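Local coordinates for hemolysin-related protein (Vibrio cholerae serotype O1, PDB 6MLT) that is a secreted, metal-binding and carbohydrate-binding component of the biofilm matrix, where it probably helps the bacteria adhere to surfaces, at residues Q30-D42 against N568-F580. Numbering follows the deposited sequence.
With CA (calcium ion), chain C; CA (calcium ion), chain B.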
loop_
_atom_site.group_PDB
_atom_site.type_symbol
_atom_site.label_atom_id
_atom_site.label_comp_id
_atom_site.label_asym_id
_atom_site.label_seq_id
_atom_site.Cartn_x
_atom_site.Cartn_y
_atom_site.Cartn_z
ATOM N N GLN A 30 -11.267 26.772 11.908
ATOM C CA GLN A 30 -11.994 25.620 11.383
ATOM C C GLN A 30 -11.057 24.801 10.506
ATOM O O GLN A 30 -10.217 25.364 9.799
ATOM C CB GLN A 30 -13.199 26.067 10.551
ATOM C CG GLN A 30 -14.116 27.085 11.219
ATOM C CD GLN A 30 -15.001 26.460 12.282
ATOM O OE1 GLN A 30 -15.641 25.437 12.049
ATOM N NE2 GLN A 30 -15.037 27.073 13.458
ATOM N N VAL A 31 -11.206 23.478 10.536
ATOM C CA VAL A 31 -10.365 22.600 9.723
ATOM C C VAL A 31 -11.242 21.545 9.066
ATOM O O VAL A 31 -12.097 20.937 9.721
ATOM C CB VAL A 31 -9.243 21.948 10.555
ATOM C CG1 VAL A 31 -8.291 21.188 9.656
ATOM C CG2 VAL A 31 -8.482 23.008 11.341
ATOM N N MET A 32 -11.039 21.331 7.759
ATOM C CA MET A 32 -11.835 20.353 7.022
ATOM C C MET A 32 -11.005 19.652 5.948
ATOM O O MET A 32 -11.554 19.193 4.941
ATOM C CB MET A 32 -13.079 21.035 6.415
ATOM C CG MET A 32 -14.175 20.063 5.965
ATOM S SD MET A 32 -15.836 20.795 6.014
ATOM C CE MET A 32 -15.598 22.274 5.016
ATOM N N ALA A 33 -9.692 19.551 6.154
ATOM C CA ALA A 33 -8.809 18.792 5.282
ATOM C C ALA A 33 -7.955 17.870 6.138
ATOM O O ALA A 33 -7.639 18.182 7.291
ATOM C CB ALA A 33 -7.912 19.706 4.433
ATOM N N ALA A 34 -7.599 16.727 5.568
ATOM C CA ALA A 34 -6.934 15.689 6.341
ATOM C C ALA A 34 -5.610 16.210 6.900
ATOM O O ALA A 34 -4.896 16.956 6.218
ATOM C CB ALA A 34 -6.691 14.449 5.478
ATOM N N PRO A 35 -5.246 15.831 8.120
ATOM C CA PRO A 35 -3.985 16.302 8.701
ATOM C C PRO A 35 -2.791 15.568 8.108
ATOM O O PRO A 35 -2.893 14.440 7.631
ATOM C CB PRO A 35 -4.144 15.981 10.189
ATOM C CG PRO A 35 -5.017 14.756 10.191
ATOM C CD PRO A 35 -5.937 14.879 9.005
ATOM N N ILE A 36 -1.646 16.243 8.169
ATOM C CA ILE A 36 -0.358 15.734 7.710
ATOM C C ILE A 36 0.566 15.655 8.913
ATOM O O ILE A 36 0.504 16.516 9.795
ATOM C CB ILE A 36 0.236 16.664 6.627
ATOM C CG1 ILE A 36 -0.647 16.675 5.373
ATOM C CG2 ILE A 36 1.666 16.304 6.304
ATOM C CD1 ILE A 36 -0.905 15.339 4.789
ATOM N N VAL A 37 1.438 14.646 8.940
ATOM C CA VAL A 37 2.282 14.367 10.101
ATOM C C VAL A 37 3.730 14.240 9.646
ATOM O O VAL A 37 4.072 13.316 8.900
ATOM C CB VAL A 37 1.847 13.091 10.840
ATOM C CG1 VAL A 37 2.786 12.796 12.015
ATOM C CG2 VAL A 37 0.415 13.228 11.332
ATOM N N VAL A 38 4.580 15.152 10.122
ATOM C CA VAL A 38 6.002 15.178 9.797
ATOM C C VAL A 38 6.744 15.877 10.935
ATOM O O VAL A 38 6.152 16.620 11.723
ATOM C CB VAL A 38 6.284 15.911 8.465
ATOM C CG1 VAL A 38 5.831 15.076 7.268
ATOM C CG2 VAL A 38 5.606 17.288 8.459
ATOM N N GLN A 39 8.062 15.659 10.997
ATOM C CA GLN A 39 8.910 16.302 12.003
ATOM C C GLN A 39 9.248 17.737 11.595
ATOM O O GLN A 39 9.741 17.973 10.489
ATOM C CB GLN A 39 10.211 15.518 12.181
ATOM C CG GLN A 39 10.059 14.056 12.558
ATOM C CD GLN A 39 9.850 13.839 14.045
ATOM O OE1 GLN A 39 9.898 14.776 14.843
ATOM N NE2 GLN A 39 9.620 12.590 14.424
ATOM N N LEU A 40 9.033 18.695 12.504
ATOM C CA LEU A 40 9.271 20.098 12.178
ATOM C C LEU A 40 10.137 20.863 13.168
ATOM O O LEU A 40 10.514 22.001 12.861
ATOM C CB LEU A 40 7.936 20.842 12.037
ATOM C CG LEU A 40 7.033 20.377 10.890
ATOM C CD1 LEU A 40 5.684 21.086 10.964
ATOM C CD2 LEU A 40 7.682 20.612 9.536
ATOM N N ASN A 41 10.474 20.302 14.329
ATOM C CA ASN A 41 11.314 21.036 15.270
ATOM C C ASN A 41 12.189 20.068 16.054
ATOM O O ASN A 41 12.006 18.849 16.020
ATOM C CB ASN A 41 10.476 21.906 16.216
ATOM C CG ASN A 41 9.739 21.099 17.267
ATOM O OD1 ASN A 41 8.997 20.177 16.953
ATOM N ND2 ASN A 41 9.956 21.444 18.535
ATOM N N ASP A 42 13.158 20.638 16.766
ATOM C CA ASP A 42 14.129 19.861 17.532
ATOM C C ASP A 42 13.611 19.730 18.958
ATOM O O ASP A 42 13.850 20.587 19.810
ATOM C CB ASP A 42 15.495 20.528 17.482
ATOM C CG ASP A 42 16.555 19.744 18.225
ATOM O OD1 ASP A 42 16.315 18.561 18.545
ATOM O OD2 ASP A 42 17.628 20.323 18.494
ATOM N N ASN A 568 2.818 -0.293 16.391
ATOM C CA ASN A 568 3.120 -0.534 14.976
ATOM C C ASN A 568 2.439 0.480 14.055
ATOM O O ASN A 568 1.951 0.133 12.978
ATOM C CB ASN A 568 2.739 -1.961 14.580
ATOM C CG ASN A 568 3.586 -3.002 15.275
ATOM O OD1 ASN A 568 4.732 -2.745 15.639
ATOM N ND2 ASN A 568 3.028 -4.185 15.455
ATOM N N ALA A 569 2.431 1.746 14.459
ATOM C CA ALA A 569 1.893 2.820 13.635
ATOM C C ALA A 569 3.011 3.627 12.984
ATOM O O ALA A 569 4.083 3.832 13.566
ATOM C CB ALA A 569 1.015 3.760 14.460
ATOM N N THR A 570 2.736 4.105 11.769
ATOM C CA THR A 570 3.702 4.905 11.027
ATOM C C THR A 570 4.130 6.128 11.835
ATOM O O THR A 570 3.339 6.731 12.564
ATOM C CB THR A 570 3.103 5.361 9.692
ATOM O OG1 THR A 570 4.084 6.098 8.949
ATOM C CG2 THR A 570 1.887 6.247 9.912
ATOM N N ARG A 571 5.399 6.501 11.678
ATOM C CA ARG A 571 5.922 7.736 12.247
ATOM C C ARG A 571 5.610 8.961 11.398
ATOM O O ARG A 571 5.917 10.081 11.818
ATOM C CB ARG A 571 7.442 7.655 12.400
ATOM C CG ARG A 571 7.969 6.518 13.259
ATOM C CD ARG A 571 7.686 6.714 14.729
ATOM N NE ARG A 571 7.924 8.069 15.232
ATOM C CZ ARG A 571 9.107 8.556 15.594
ATOM N NH1 ARG A 571 10.211 7.826 15.488
ATOM N NH2 ARG A 571 9.186 9.788 16.067
ATOM N N ILE A 572 5.037 8.781 10.213
ATOM C CA ILE A 572 4.920 9.867 9.247
ATOM C C ILE A 572 3.697 9.611 8.379
ATOM O O ILE A 572 3.425 8.473 7.982
ATOM C CB ILE A 572 6.210 9.988 8.404
ATOM C CG1 ILE A 572 6.106 11.142 7.408
ATOM C CG2 ILE A 572 6.514 8.678 7.676
ATOM C CD1 ILE A 572 7.461 11.579 6.871
ATOM N N TRP A 573 2.954 10.678 8.095
ATOM C CA TRP A 573 1.814 10.626 7.179
ATOM C C TRP A 573 1.892 11.917 6.370
ATOM O O TRP A 573 1.294 12.935 6.731
ATOM C CB TRP A 573 0.498 10.492 7.929
ATOM C CG TRP A 573 -0.661 10.169 7.042
ATOM C CD1 TRP A 573 -1.212 10.975 6.093
ATOM C CD2 TRP A 573 -1.421 8.955 7.032
ATOM N NE1 TRP A 573 -2.275 10.340 5.487
ATOM C CE2 TRP A 573 -2.420 9.095 6.044
ATOM C CE3 TRP A 573 -1.352 7.762 7.762
ATOM C CZ2 TRP A 573 -3.347 8.090 5.770
ATOM C CZ3 TRP A 573 -2.276 6.761 7.489
ATOM C CH2 TRP A 573 -3.261 6.934 6.496
ATOM N N ASN A 574 2.649 11.875 5.282
ATOM C CA ASN A 574 3.173 13.098 4.699
ATOM C C ASN A 574 2.332 13.639 3.552
ATOM O O ASN A 574 2.605 14.750 3.082
ATOM C CB ASN A 574 4.601 12.860 4.209
ATOM C CG ASN A 574 4.641 11.967 3.002
ATOM O OD1 ASN A 574 4.209 10.813 3.060
ATOM N ND2 ASN A 574 5.127 12.493 1.894
ATOM N N GLN A 575 1.324 12.899 3.098
ATOM C CA GLN A 575 0.484 13.344 1.997
ATOM C C GLN A 575 -0.843 12.606 2.079
ATOM O O GLN A 575 -0.980 11.606 2.785
ATOM C CB GLN A 575 1.170 13.120 0.640
ATOM C CG GLN A 575 1.443 11.667 0.295
ATOM C CD GLN A 575 2.208 11.490 -1.004
ATOM O OE1 GLN A 575 2.979 12.363 -1.416
ATOM N NE2 GLN A 575 2.017 10.347 -1.643
ATOM N N TYR A 576 -1.823 13.117 1.342
ATOM C CA TYR A 576 -3.160 12.533 1.373
ATOM C C TYR A 576 -3.169 11.128 0.783
ATOM O O TYR A 576 -3.909 10.254 1.252
ATOM C CB TYR A 576 -4.119 13.449 0.617
ATOM C CG TYR A 576 -5.560 13.041 0.685
ATOM C CD1 TYR A 576 -6.091 12.178 -0.258
ATOM C CD2 TYR A 576 -6.398 13.534 1.678
ATOM C CE1 TYR A 576 -7.415 11.803 -0.214
ATOM C CE2 TYR A 576 -7.737 13.162 1.731
ATOM C CZ TYR A 576 -8.229 12.299 0.780
ATOM O OH TYR A 576 -9.544 11.913 0.813
ATOM N N ALA A 577 -2.365 10.900 -0.255
ATOM C CA ALA A 577 -2.247 9.588 -0.896
ATOM C C ALA A 577 -1.107 8.786 -0.266
ATOM O O ALA A 577 -0.165 8.343 -0.924
ATOM C CB ALA A 577 -2.039 9.755 -2.398
ATOM N N PHE A 578 -1.222 8.588 1.044
ATOM C CA PHE A 578 -0.172 7.940 1.813
ATOM C C PHE A 578 -0.267 6.423 1.692
ATOM O O PHE A 578 -1.345 5.846 1.857
ATOM C CB PHE A 578 -0.263 8.342 3.285
ATOM C CG PHE A 578 0.728 7.629 4.146
ATOM C CD1 PHE A 578 2.044 8.044 4.188
ATOM C CD2 PHE A 578 0.356 6.515 4.878
ATOM C CE1 PHE A 578 2.965 7.376 4.968
ATOM C CE2 PHE A 578 1.277 5.841 5.658
ATOM C CZ PHE A 578 2.573 6.267 5.702
ATOM N N ASN A 579 0.873 5.776 1.433
ATOM C CA ASN A 579 0.932 4.317 1.412
ATOM C C ASN A 579 2.345 3.813 1.695
ATOM O O ASN A 579 2.787 2.824 1.098
ATOM C CB ASN A 579 0.431 3.773 0.069
ATOM C CG ASN A 579 1.422 3.981 -1.059
ATOM O OD1 ASN A 579 2.161 4.959 -1.081
ATOM N ND2 ASN A 579 1.445 3.047 -2.003
ATOM N N PHE A 580 3.057 4.492 2.600
ATOM C CA PHE A 580 4.373 4.083 3.098
ATOM C C PHE A 580 5.499 4.188 2.077
ATOM O O PHE A 580 6.562 4.749 2.374
ATOM C CB PHE A 580 4.355 2.639 3.612
ATOM C CG PHE A 580 3.692 2.472 4.947
ATOM C CD1 PHE A 580 4.327 2.880 6.108
ATOM C CD2 PHE A 580 2.442 1.892 5.040
ATOM C CE1 PHE A 580 3.715 2.721 7.341
ATOM C CE2 PHE A 580 1.826 1.731 6.266
ATOM C CZ PHE A 580 2.464 2.146 7.417
HETATM CA CA CA C . 8.043 18.120 16.976
HETATM CA CA CA B . 16.376 16.548 17.640
HETATM O O HOH W 1 8.976 10.963 11.892
HETATM O O HOH W 2 9.935 17.492 15.421
HETATM O O HOH W 3 17.041 14.456 17.197
HETATM O O HOH W 4 7.029 18.714 19.007
#
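Val37 and Trp573 form a single antiparallel bridge of the hydrogen-bonded kind, joining strand 36-38 of what is probably a beta-propeller blade, consistent with the chain's successive four-stranded antiparallel sheets, to the irregular segment 568-580. Two backbone bonds make it: Val37 N to Trp573 O at 2.8 Å, with the donor 39° out of the carbonyl plane, and Trp573 N to Val37 O at 3.0 Å, in the carbonyl plane on a lone pair. The other edge of the strand pairs with strand 56-63, through Ile36 with Ile58 and Val38 with Asp56.

Apolar contacts flank the bridge. Val37 CB meets Trp573 CB at 4.1 Å, beside strand 525-527, where Trp573 also touches Val525. Val38 CG1, beside its backbone N (chi1 -72°), packs obliquely against Ile572 CD1 at 3.9 Å and against Asn574 CB. Ile36 bends at chi2, and its CD1 comes to 3.7 Å from Gln575 CA.

Polar links lead towards the calcium sites. Gln39 NE2 and Arg571 NH2 lie 3.3 Å apart, but both are donors and do not bond; the planes are 89° apart. The main polar partner of Gln39 is Asp53, which binds the same calcium as Asp42, and that of Arg571 is Asp528. Water 1 accepts from Gln39 NE2 and donates to the backbone carbonyl Arg571 O. Water 2 donates to Gln39 OE1 at 2.8 Å and also coordinates the calcium ion, to which Asn41 OD1 binds at 2.3 Å.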